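Local coordinates for endoglucanase A (Clostridium acetobutylicum, PDB 3IK2), which probably hydrolyses internal beta-1,4-glucosidic bonds of cellulose, as a family 44 glycoside hydrolase with a TIM-like barrel, at residues Glu358-Gly372 / Asn393-Tyr405. Sequence-based numbering, arbitrary orientation.
Sequences EDHISGGIAQADALG and NYVQSAFNLYNNY
Gly364 with Tyr394, and one turn on Ala368 with Ala398, bring the helices of 358-372 and 393-405 together: CA-CA separations are 4.4 and 4.6 Å, and the axes approach to 7.6 Å, crossing at -33°. Such closeness fits the lack of a side chain at Gly364 and the methyls of Ala368 and Ala398; Ala398 CB lies 3.4 Å from Ala368 N and meets Gly364 O and Gln367 CG. At the N-terminal end Glu358 O receives Val395 N in its carbonyl plane (3.2 Å) and, weakly, Tyr394 N. One face of the Tyr394 ring lies on the backbone of His360 and Ile361, Ile361 N being 3.6 Å above its centre; its hydroxyl bonds to Asp475 O. Helix 361-376 follows strand 347-353 and helix 393-403 strand 379-384, the seventh and eighth of the TIM-like barrel; Phe474 of the beta-sandwich domain touches both helices, Met446 the first. Further along, Tyr402 OH donates to Ala368 O (2.7 Å), which accepts Gly372 N from the opposite face. Leu371 CB makes a CH-pi contact over the Tyr402 ring, 4.1 Å from its centroid. Gln367, its chain bent about CB-CG (chi2 61°), brings NE2 beside Phe399 CE1, amide and ring planes 12° apart; NE2 also bonds Tyr353 OH.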
loop_
_atom_site.group_PDB
_atom_site.type_symbol
_atom_site.label_atom_id
_atom_site.label_comp_id
_atom_site.label_asym_id
_atom_site.label_seq_id
_atom_site.Cartn_x
_atom_site.Cartn_y
_atom_site.Cartn_z
ATOM N N GLU A 358 6.141 -4.478 -14.910
ATOM C CA GLU A 358 4.806 -3.884 -14.869
ATOM C C GLU A 358 4.114 -3.986 -16.211
ATOM O O GLU A 358 2.893 -4.002 -16.268
ATOM C CB GLU A 358 4.911 -2.399 -14.518
ATOM C CG GLU A 358 5.443 -2.096 -13.138
ATOM C CD GLU A 358 5.680 -0.629 -12.959
ATOM O OE1 GLU A 358 5.228 0.150 -13.841
ATOM O OE2 GLU A 358 6.282 -0.244 -11.931
ATOM N N ASP A 359 4.911 -4.087 -17.275
ATOM C CA ASP A 359 4.390 -4.160 -18.613
ATOM C C ASP A 359 4.504 -5.577 -19.206
ATOM O O ASP A 359 4.506 -5.742 -20.418
ATOM C CB ASP A 359 5.074 -3.109 -19.493
ATOM C CG ASP A 359 6.584 -3.322 -19.617
ATOM O OD1 ASP A 359 7.131 -4.273 -19.016
ATOM O OD2 ASP A 359 7.224 -2.504 -20.314
ATOM N N HIS A 360 4.519 -6.576 -18.323
ATOM C CA HIS A 360 4.722 -7.996 -18.660
ATOM C C HIS A 360 3.699 -8.857 -17.895
ATOM O O HIS A 360 3.293 -8.494 -16.799
ATOM C CB HIS A 360 6.159 -8.396 -18.241
ATOM C CG HIS A 360 6.533 -9.799 -18.596
ATOM N ND1 HIS A 360 6.958 -10.164 -19.860
ATOM C CD2 HIS A 360 6.557 -10.928 -17.853
ATOM C CE1 HIS A 360 7.239 -11.454 -19.871
ATOM N NE2 HIS A 360 6.996 -11.942 -18.668
ATOM N N ILE A 361 3.293 -9.993 -18.462
ATOM C CA ILE A 361 2.317 -10.888 -17.801
ATOM C C ILE A 361 2.743 -11.311 -16.383
ATOM O O ILE A 361 1.894 -11.433 -15.481
ATOM C CB ILE A 361 1.975 -12.150 -18.707
ATOM C CG1 ILE A 361 0.884 -13.059 -18.097
ATOM C CG2 ILE A 361 3.235 -13.012 -18.977
ATOM C CD1 ILE A 361 -0.448 -12.383 -17.679
ATOM N N SER A 362 4.046 -11.570 -16.186
ATOM C CA SER A 362 4.596 -11.907 -14.844
ATOM C C SER A 362 4.406 -10.757 -13.831
ATOM O O SER A 362 4.213 -10.986 -12.646
ATOM C CB SER A 362 6.092 -12.339 -14.938
ATOM O OG SER A 362 6.923 -11.253 -15.323
ATOM N N GLY A 363 4.468 -9.523 -14.303
ATOM C CA GLY A 363 4.150 -8.376 -13.465
ATOM C C GLY A 363 2.667 -8.237 -13.157
ATOM O O GLY A 363 2.288 -7.840 -12.046
ATOM N N GLY A 364 1.817 -8.551 -14.133
ATOM C CA GLY A 364 0.351 -8.591 -13.892
ATOM C C GLY A 364 -0.099 -9.720 -12.975
ATOM O O GLY A 364 -1.003 -9.566 -12.166
ATOM N N ILE A 365 0.526 -10.883 -13.111
ATOM C CA ILE A 365 0.143 -12.036 -12.310
ATOM C C ILE A 365 0.578 -11.777 -10.873
ATOM O O ILE A 365 -0.188 -12.036 -9.920
ATOM C CB ILE A 365 0.761 -13.354 -12.894
ATOM C CG1 ILE A 365 -0.091 -13.830 -14.103
ATOM C CG2 ILE A 365 0.910 -14.441 -11.792
ATOM C CD1 ILE A 365 0.449 -15.023 -14.889
ATOM N N ALA A 366 1.786 -11.230 -10.713
ATOM C CA ALA A 366 2.306 -10.948 -9.372
ATOM C C ALA A 366 1.487 -9.869 -8.643
ATOM O O ALA A 366 1.236 -9.983 -7.447
ATOM C CB ALA A 366 3.775 -10.587 -9.411
ATOM N N GLN A 367 1.070 -8.847 -9.379
ATOM C CA GLN A 367 0.163 -7.801 -8.890
ATOM C C GLN A 367 -1.230 -8.349 -8.558
ATOM O O GLN A 367 -1.798 -8.005 -7.515
ATOM C CB GLN A 367 0.052 -6.668 -9.910
ATOM C CG GLN A 367 -0.844 -5.473 -9.451
ATOM C CD GLN A 367 -0.351 -4.759 -8.174
ATOM O OE1 GLN A 367 0.843 -4.753 -7.871
ATOM N NE2 GLN A 367 -1.288 -4.157 -7.419
ATOM N N ALA A 368 -1.780 -9.197 -9.446
ATOM C CA ALA A 368 -3.065 -9.856 -9.167
ATOM C C ALA A 368 -2.969 -10.728 -7.924
ATOM O O ALA A 368 -3.897 -10.766 -7.097
ATOM C CB ALA A 368 -3.589 -10.657 -10.378
ATOM N N ASP A 369 -1.834 -11.382 -7.762
ATOM C CA ASP A 369 -1.627 -12.268 -6.622
ATOM C C ASP A 369 -1.505 -11.465 -5.347
ATOM O O ASP A 369 -2.109 -11.836 -4.336
ATOM C CB ASP A 369 -0.397 -13.163 -6.842
ATOM C CG ASP A 369 -0.324 -14.323 -5.856
ATOM O OD1 ASP A 369 -1.360 -14.842 -5.475
ATOM O OD2 ASP A 369 0.771 -14.729 -5.431
ATOM N N ALA A 370 -0.731 -10.369 -5.387
ATOM C CA ALA A 370 -0.587 -9.461 -4.224
ATOM C C ALA A 370 -1.916 -8.925 -3.757
ATOM O O ALA A 370 -2.147 -8.889 -2.569
ATOM C CB ALA A 370 0.397 -8.294 -4.527
ATOM N N LEU A 371 -2.789 -8.515 -4.685
ATOM C CA LEU A 371 -4.156 -8.036 -4.362
ATOM C C LEU A 371 -5.017 -9.112 -3.716
ATOM O O LEU A 371 -5.717 -8.825 -2.750
ATOM C CB LEU A 371 -4.868 -7.476 -5.603
ATOM C CG LEU A 371 -4.168 -6.213 -6.146
ATOM C CD1 LEU A 371 -4.712 -5.810 -7.540
ATOM C CD2 LEU A 371 -4.235 -5.030 -5.135
ATOM N N GLY A 372 -4.938 -10.353 -4.219
ATOM C CA GLY A 372 -5.579 -11.520 -3.561
ATOM C C GLY A 372 -5.089 -11.745 -2.137
ATOM O O GLY A 372 -5.901 -11.883 -1.200
ATOM N N ASN A 393 0.862 -1.466 -18.048
ATOM C CA ASN A 393 -0.390 -2.004 -18.604
ATOM C C ASN A 393 -0.835 -3.311 -17.959
ATOM O O ASN A 393 -2.021 -3.554 -17.800
ATOM C CB ASN A 393 -0.339 -2.143 -20.159
ATOM C CG ASN A 393 0.841 -3.009 -20.649
ATOM O OD1 ASN A 393 1.974 -2.816 -20.216
ATOM N ND2 ASN A 393 0.572 -3.938 -21.573
ATOM N N TYR A 394 0.103 -4.170 -17.596
ATOM C CA TYR A 394 -0.280 -5.403 -16.888
ATOM C C TYR A 394 -0.612 -5.204 -15.405
ATOM O O TYR A 394 -1.441 -5.905 -14.871
ATOM C CB TYR A 394 0.763 -6.504 -17.075
ATOM C CG TYR A 394 0.599 -7.295 -18.363
ATOM C CD1 TYR A 394 -0.216 -8.440 -18.414
ATOM C CD2 TYR A 394 1.270 -6.908 -19.530
ATOM C CE1 TYR A 394 -0.360 -9.174 -19.598
ATOM C CE2 TYR A 394 1.141 -7.631 -20.710
ATOM C CZ TYR A 394 0.328 -8.763 -20.747
ATOM O OH TYR A 394 0.207 -9.464 -21.943
ATOM N N VAL A 395 0.037 -4.240 -14.749
ATOM C CA VAL A 395 -0.396 -3.797 -13.434
ATOM C C VAL A 395 -1.848 -3.290 -13.517
ATOM O O VAL A 395 -2.696 -3.642 -12.685
ATOM C CB VAL A 395 0.559 -2.728 -12.814
ATOM C CG1 VAL A 395 -0.135 -1.977 -11.633
ATOM C CG2 VAL A 395 1.870 -3.382 -12.347
ATOM N N GLN A 396 -2.151 -2.493 -14.537
ATOM C CA GLN A 396 -3.516 -1.999 -14.653
ATOM C C GLN A 396 -4.485 -3.155 -14.873
ATOM O O GLN A 396 -5.556 -3.167 -14.287
ATOM C CB GLN A 396 -3.631 -0.961 -15.773
ATOM C CG GLN A 396 -2.801 0.264 -15.534
ATOM C CD GLN A 396 -3.180 1.413 -16.451
ATOM O OE1 GLN A 396 -4.355 1.653 -16.688
ATOM N NE2 GLN A 396 -2.189 2.156 -16.920
ATOM N N SER A 397 -4.099 -4.156 -15.670
ATOM C CA SER A 397 -4.967 -5.343 -15.855
ATOM C C SER A 397 -5.315 -6.033 -14.534
ATOM O O SER A 397 -6.431 -6.486 -14.362
ATOM C CB SER A 397 -4.347 -6.400 -16.763
ATOM O OG SER A 397 -3.752 -5.851 -17.898
ATOM N N ALA A 398 -4.337 -6.162 -13.643
ATOM C CA ALA A 398 -4.543 -6.809 -12.350
ATOM C C ALA A 398 -5.584 -6.070 -11.543
ATOM O O ALA A 398 -6.511 -6.698 -11.030
ATOM C CB ALA A 398 -3.232 -6.937 -11.582
ATOM N N PHE A 399 -5.467 -4.738 -11.460
ATOM C CA PHE A 399 -6.463 -3.925 -10.782
ATOM C C PHE A 399 -7.854 -4.088 -11.413
ATOM O O PHE A 399 -8.859 -4.258 -10.709
ATOM C CB PHE A 399 -6.056 -2.444 -10.797
ATOM C CG PHE A 399 -5.078 -2.055 -9.714
ATOM C CD1 PHE A 399 -3.696 -2.160 -9.919
ATOM C CD2 PHE A 399 -5.539 -1.556 -8.479
ATOM C CE1 PHE A 399 -2.778 -1.783 -8.904
ATOM C CE2 PHE A 399 -4.619 -1.170 -7.465
ATOM C CZ PHE A 399 -3.249 -1.291 -7.673
ATOM N N ASN A 400 -7.922 -3.999 -12.738
ATOM C CA ASN A 400 -9.191 -4.210 -13.459
ATOM C C ASN A 400 -9.727 -5.624 -13.343
ATOM O O ASN A 400 -10.935 -5.831 -13.377
ATOM C CB ASN A 400 -9.061 -3.827 -14.932
ATOM C CG ASN A 400 -8.953 -2.355 -15.110
ATOM O OD1 ASN A 400 -9.514 -1.608 -14.311
ATOM N ND2 ASN A 400 -8.213 -1.910 -16.129
ATOM N N LEU A 401 -8.841 -6.601 -13.192
ATOM C CA LEU A 401 -9.303 -7.974 -13.020
ATOM C C LEU A 401 -10.171 -8.110 -11.779
ATOM O O LEU A 401 -11.108 -8.884 -11.763
ATOM C CB LEU A 401 -8.141 -8.973 -12.962
ATOM C CG LEU A 401 -8.584 -10.445 -12.987
ATOM C CD1 LEU A 401 -9.175 -10.803 -14.348
ATOM C CD2 LEU A 401 -7.455 -11.406 -12.595
ATOM N N TYR A 402 -9.852 -7.352 -10.739
ATOM C CA TYR A 402 -10.652 -7.377 -9.538
ATOM C C TYR A 402 -11.954 -6.590 -9.635
ATOM O O TYR A 402 -13.016 -7.144 -9.326
ATOM C CB TYR A 402 -9.814 -6.957 -8.324
ATOM C CG TYR A 402 -8.922 -8.079 -7.850
ATOM C CD1 TYR A 402 -9.350 -8.950 -6.847
ATOM C CD2 TYR A 402 -7.675 -8.304 -8.448
ATOM C CE1 TYR A 402 -8.534 -10.011 -6.422
ATOM C CE2 TYR A 402 -6.837 -9.383 -8.026
ATOM C CZ TYR A 402 -7.296 -10.226 -7.018
ATOM O OH TYR A 402 -6.507 -11.265 -6.584
ATOM N N ASN A 403 -11.879 -5.334 -10.093
ATOM C CA ASN A 403 -12.988 -4.363 -9.945
ATOM C C ASN A 403 -13.510 -3.678 -11.206
ATOM O O ASN A 403 -14.366 -2.809 -11.153
ATOM C CB ASN A 403 -12.615 -3.294 -8.925
ATOM C CG ASN A 403 -12.356 -3.879 -7.572
ATOM O OD1 ASN A 403 -13.230 -4.530 -7.010
ATOM N ND2 ASN A 403 -11.135 -3.695 -7.056
ATOM N N ASN A 404 -12.993 -4.068 -12.345
ATOM C CA ASN A 404 -13.595 -3.626 -13.580
ATOM C C ASN A 404 -13.218 -4.594 -14.685
ATOM O O ASN A 404 -12.630 -4.213 -15.673
ATOM C CB ASN A 404 -13.174 -2.193 -13.894
ATOM C CG ASN A 404 -13.883 -1.639 -15.105
ATOM O OD1 ASN A 404 -14.951 -2.109 -15.475
ATOM N ND2 ASN A 404 -13.297 -0.620 -15.718
ATOM N N TYR A 405 -13.517 -5.865 -14.474
ATOM C CA TYR A 405 -13.095 -6.910 -15.416
ATOM C C TYR A 405 -13.913 -6.892 -16.710
ATOM O O TYR A 405 -13.416 -7.265 -17.770
ATOM C CB TYR A 405 -13.154 -8.282 -14.760
ATOM C CG TYR A 405 -14.489 -8.604 -14.129
ATOM C CD1 TYR A 405 -15.470 -9.274 -14.840
ATOM C CD2 TYR A 405 -14.768 -8.245 -12.823
ATOM C CE1 TYR A 405 -16.692 -9.578 -14.255
ATOM C CE2 TYR A 405 -15.985 -8.554 -12.239
ATOM C CZ TYR A 405 -16.933 -9.219 -12.959
ATOM O OH TYR A 405 -18.154 -9.501 -12.380
HETATM O O HOH W 1 3.197 -4.957 -22.552
#